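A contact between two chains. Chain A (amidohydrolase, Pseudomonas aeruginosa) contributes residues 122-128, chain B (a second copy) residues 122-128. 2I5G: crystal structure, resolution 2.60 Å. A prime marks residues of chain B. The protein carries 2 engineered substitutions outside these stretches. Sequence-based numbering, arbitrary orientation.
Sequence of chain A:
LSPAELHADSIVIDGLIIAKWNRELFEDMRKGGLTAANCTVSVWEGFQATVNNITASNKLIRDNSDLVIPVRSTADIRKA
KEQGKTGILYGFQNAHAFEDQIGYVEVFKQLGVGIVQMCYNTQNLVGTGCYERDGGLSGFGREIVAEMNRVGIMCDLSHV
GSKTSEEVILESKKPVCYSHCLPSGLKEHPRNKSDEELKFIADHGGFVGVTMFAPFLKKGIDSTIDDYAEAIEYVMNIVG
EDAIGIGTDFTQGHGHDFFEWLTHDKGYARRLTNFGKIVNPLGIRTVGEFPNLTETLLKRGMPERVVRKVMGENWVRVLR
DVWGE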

# COMPACT_ATOMS: atom_id res chain seq x y z
N THR A 122 -0.35 8.96 -5.05
CA THR A 122 0.57 7.84 -5.22
C THR A 122 -0.04 6.46 -4.93
O THR A 122 -1.22 6.35 -4.61
N GLN A 123 0.78 5.42 -5.04
CA GLN A 123 0.30 4.06 -4.82
C GLN A 123 -0.24 3.78 -3.41
O GLN A 123 0.37 4.15 -2.41
N ASN A 124 -1.38 3.11 -3.38
CA ASN A 124 -2.11 2.73 -2.17
C ASN A 124 -2.02 1.22 -2.00
O ASN A 124 -1.16 0.57 -2.61
N LEU A 125 -2.89 0.67 -1.17
CA LEU A 125 -2.96 -0.78 -1.02
C LEU A 125 -4.07 -1.19 -1.99
O LEU A 125 -4.16 -2.35 -2.38
N VAL A 126 -4.91 -0.23 -2.38
CA VAL A 126 -6.03 -0.51 -3.28
C VAL A 126 -5.81 -0.13 -4.74
O VAL A 126 -6.28 -0.83 -5.64
N GLY A 127 -5.10 0.96 -4.98
CA GLY A 127 -4.84 1.38 -6.34
C GLY A 127 -3.67 2.33 -6.36
O GLY A 127 -2.83 2.29 -5.46
N THR A 128 -3.60 3.20 -7.36
CA THR A 128 -2.50 4.15 -7.44
C THR A 128 -3.00 5.52 -7.90
O THR A 128 -3.89 5.62 -8.75
N THR B 122 0.85 -9.89 -2.47
CA THR B 122 0.00 -8.88 -3.10
C THR B 122 0.58 -7.46 -3.08
O THR B 122 1.71 -7.25 -2.63
N GLN B 123 -0.20 -6.50 -3.56
CA GLN B 123 0.26 -5.11 -3.63
C GLN B 123 0.67 -4.52 -2.30
O GLN B 123 0.07 -4.80 -1.26
N ASN B 124 1.70 -3.68 -2.36
CA ASN B 124 2.28 -3.01 -1.20
C ASN B 124 2.23 -1.51 -1.38
O ASN B 124 1.49 -0.98 -2.20
N LEU B 125 3.03 -0.82 -0.58
CA LEU B 125 3.15 0.62 -0.67
C LEU B 125 4.36 0.81 -1.56
O LEU B 125 4.52 1.84 -2.20
N VAL B 126 5.21 -0.22 -1.62
CA VAL B 126 6.42 -0.17 -2.42
C VAL B 126 6.36 -0.98 -3.73
O VAL B 126 7.10 -0.70 -4.67
N GLY B 127 5.48 -1.98 -3.78
CA GLY B 127 5.38 -2.76 -5.00
C GLY B 127 4.25 -3.77 -5.00
O GLY B 127 3.22 -3.59 -4.35
N THR B 128 4.44 -4.83 -5.77
CA THR B 128 3.46 -5.90 -5.87
C THR B 128 4.25 -7.20 -5.87
O THR B 128 5.39 -7.24 -6.33

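The contact between residues 122-128 of the two amidohydrolase copies is a small, buried, nearly symmetric meeting of loops, in which reciprocal glutamine-to-backbone hydrogen bonds, a leucine pair and bridging waters line the contact between two irregular segments. It illustrates a general principle: where two copies of a loop meet without strand pairing, a long amide side chain can supply the donors that backbone carbonyls need.

Gln123 and Gln123′ are the residues whose CA-to-CB bonds point toward the opposing stretch, and they bury the most surface in the contact. Both adopt t at chi1 and t at chi2, with chi3 at -64° and -56°, so each side chain extends across the boundary before its amide turns. Gln123 NE2 donates to Asn124′ O at 3.1 Å, and Gln123′ NE2 donates to Asn124 O, also at 3.1 Å. These bonds matter because Asn124 O and Asn124′ O lie just 3.1 Å apart; both are acceptors and cannot bond to each other, but each accepts a hydrogen bond from the glutamine NE2 of the other chain. The two glutamines also pack together, with Gln123 CG 3.6 Å from Gln123′ NE2.

Within each loop, a backbone hydrogen bond links the two ends of a four-residue segment, from Asn124 N to Gly127 O at 2.7 Å and from Asn124′ N to Gly127′ O at 2.5 Å. The same glycine carbonyl lies near the visiting amide: Gln123 NE2 lies 3.5 Å from Gly127′ O, and Gln123′ NE2 lies 3.4 Å from Gly127 O.

The leucines show how a side chain can begin by pointing away and still contribute. The CA-to-CB bonds of Leu125 and Leu125′ point away from the partner, yet their ends return, and Leu125 CD2 meets Leu125′ CD1 at 4.3 Å. Symmetry is imperfect here: Leu125 is m at chi1 and t at chi2, whereas Leu125′ has an off-rotamer chi1 of -123° and p at chi2. Leu125 CD2 also rests 4.0 Å from Gln123′ O.

Waters extend the polar network. Water 4 donates to Leu125 O at 2.9 Å and to Gln123′ O at 3.2 Å, while water 2 occupies the corresponding site between Gln123 O and Leu125′ O, each at 3.0 Å. Water 3 lies between the glutamine carbonyls, 3.2 Å from Gln123′ OE1 and, through a weak bond, 3.3 Å from Gln123 OE1. Water 1 lies within hydrogen-bonding distance of both Gln123 OE1, at 3.1 Å, and Thr128′ OG1, at 2.7 Å. Waters 1, 2 and 3 have more acceptors in reach than protons, counting atoms elsewhere in the structure, so not every acceptor can be served at the same time.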

# COMPACT_ATOMS: atom_id res chain seq x y z
CB THR A 122 1.80 8.03 -4.32
OG1 THR A 122 1.37 8.40 -3.01
CG2 THR A 122 2.70 9.12 -4.88
CB GLN A 123 1.39 3.05 -5.18
CG GLN A 123 0.95 1.60 -5.10
CD GLN A 123 1.92 0.66 -5.79
OE1 GLN A 123 2.10 0.73 -7.01
NE2 GLN A 123 2.55 -0.22 -5.02
CB ASN A 124 -3.59 3.09 -2.36
CG ASN A 124 -4.13 3.93 -1.24
OD1 ASN A 124 -5.27 4.39 -1.29
ND2 ASN A 124 -3.32 4.14 -0.21
CB LEU A 125 -3.36 -1.21 0.40
CG LEU A 125 -2.36 -1.15 1.55
CD1 LEU A 125 -3.01 -1.74 2.79
CD2 LEU A 125 -1.10 -1.92 1.21
CB VAL A 126 -7.33 0.15 -2.77
CG1 VAL A 126 -7.52 -0.15 -1.29
CG2 VAL A 126 -7.30 1.64 -3.01
CB THR A 128 -1.37 3.60 -8.36
OG1 THR A 128 -0.43 4.63 -8.67
CG2 THR A 128 -1.95 3.04 -9.63
CB THR B 122 -1.40 -8.85 -2.47
OG1 THR B 122 -1.30 -8.45 -1.10
CG2 THR B 122 -2.05 -10.22 -2.55
CB GLN B 123 -0.79 -4.21 -4.29
CG GLN B 123 -0.31 -2.77 -4.45
CD GLN B 123 -0.98 -2.04 -5.59
OE1 GLN B 123 -0.94 -2.48 -6.74
NE2 GLN B 123 -1.58 -0.89 -5.29
CB ASN B 124 3.75 -3.41 -1.07
CG ASN B 124 4.04 -4.08 0.23
OD1 ASN B 124 3.18 -4.11 1.12
ND2 ASN B 124 5.24 -4.61 0.37
CB LEU B 125 3.41 1.21 0.71
CG LEU B 125 2.44 2.26 1.26
CD1 LEU B 125 0.98 1.85 1.03
CD2 LEU B 125 2.72 2.43 2.74
CB VAL B 126 7.63 -0.66 -1.61
CG1 VAL B 126 7.79 0.20 -0.37
CG2 VAL B 126 7.44 -2.10 -1.22
CB THR B 128 2.65 -5.81 -7.17
OG1 THR B 128 2.09 -4.49 -7.28
CG2 THR B 128 1.51 -6.83 -7.16
O HOH W 1 3.18 -2.10 -7.78
O HOH W 2 3.38 4.62 -2.54
O HOH W 3 0.49 -1.11 -9.26
O HOH W 4 -3.12 -4.86 -1.33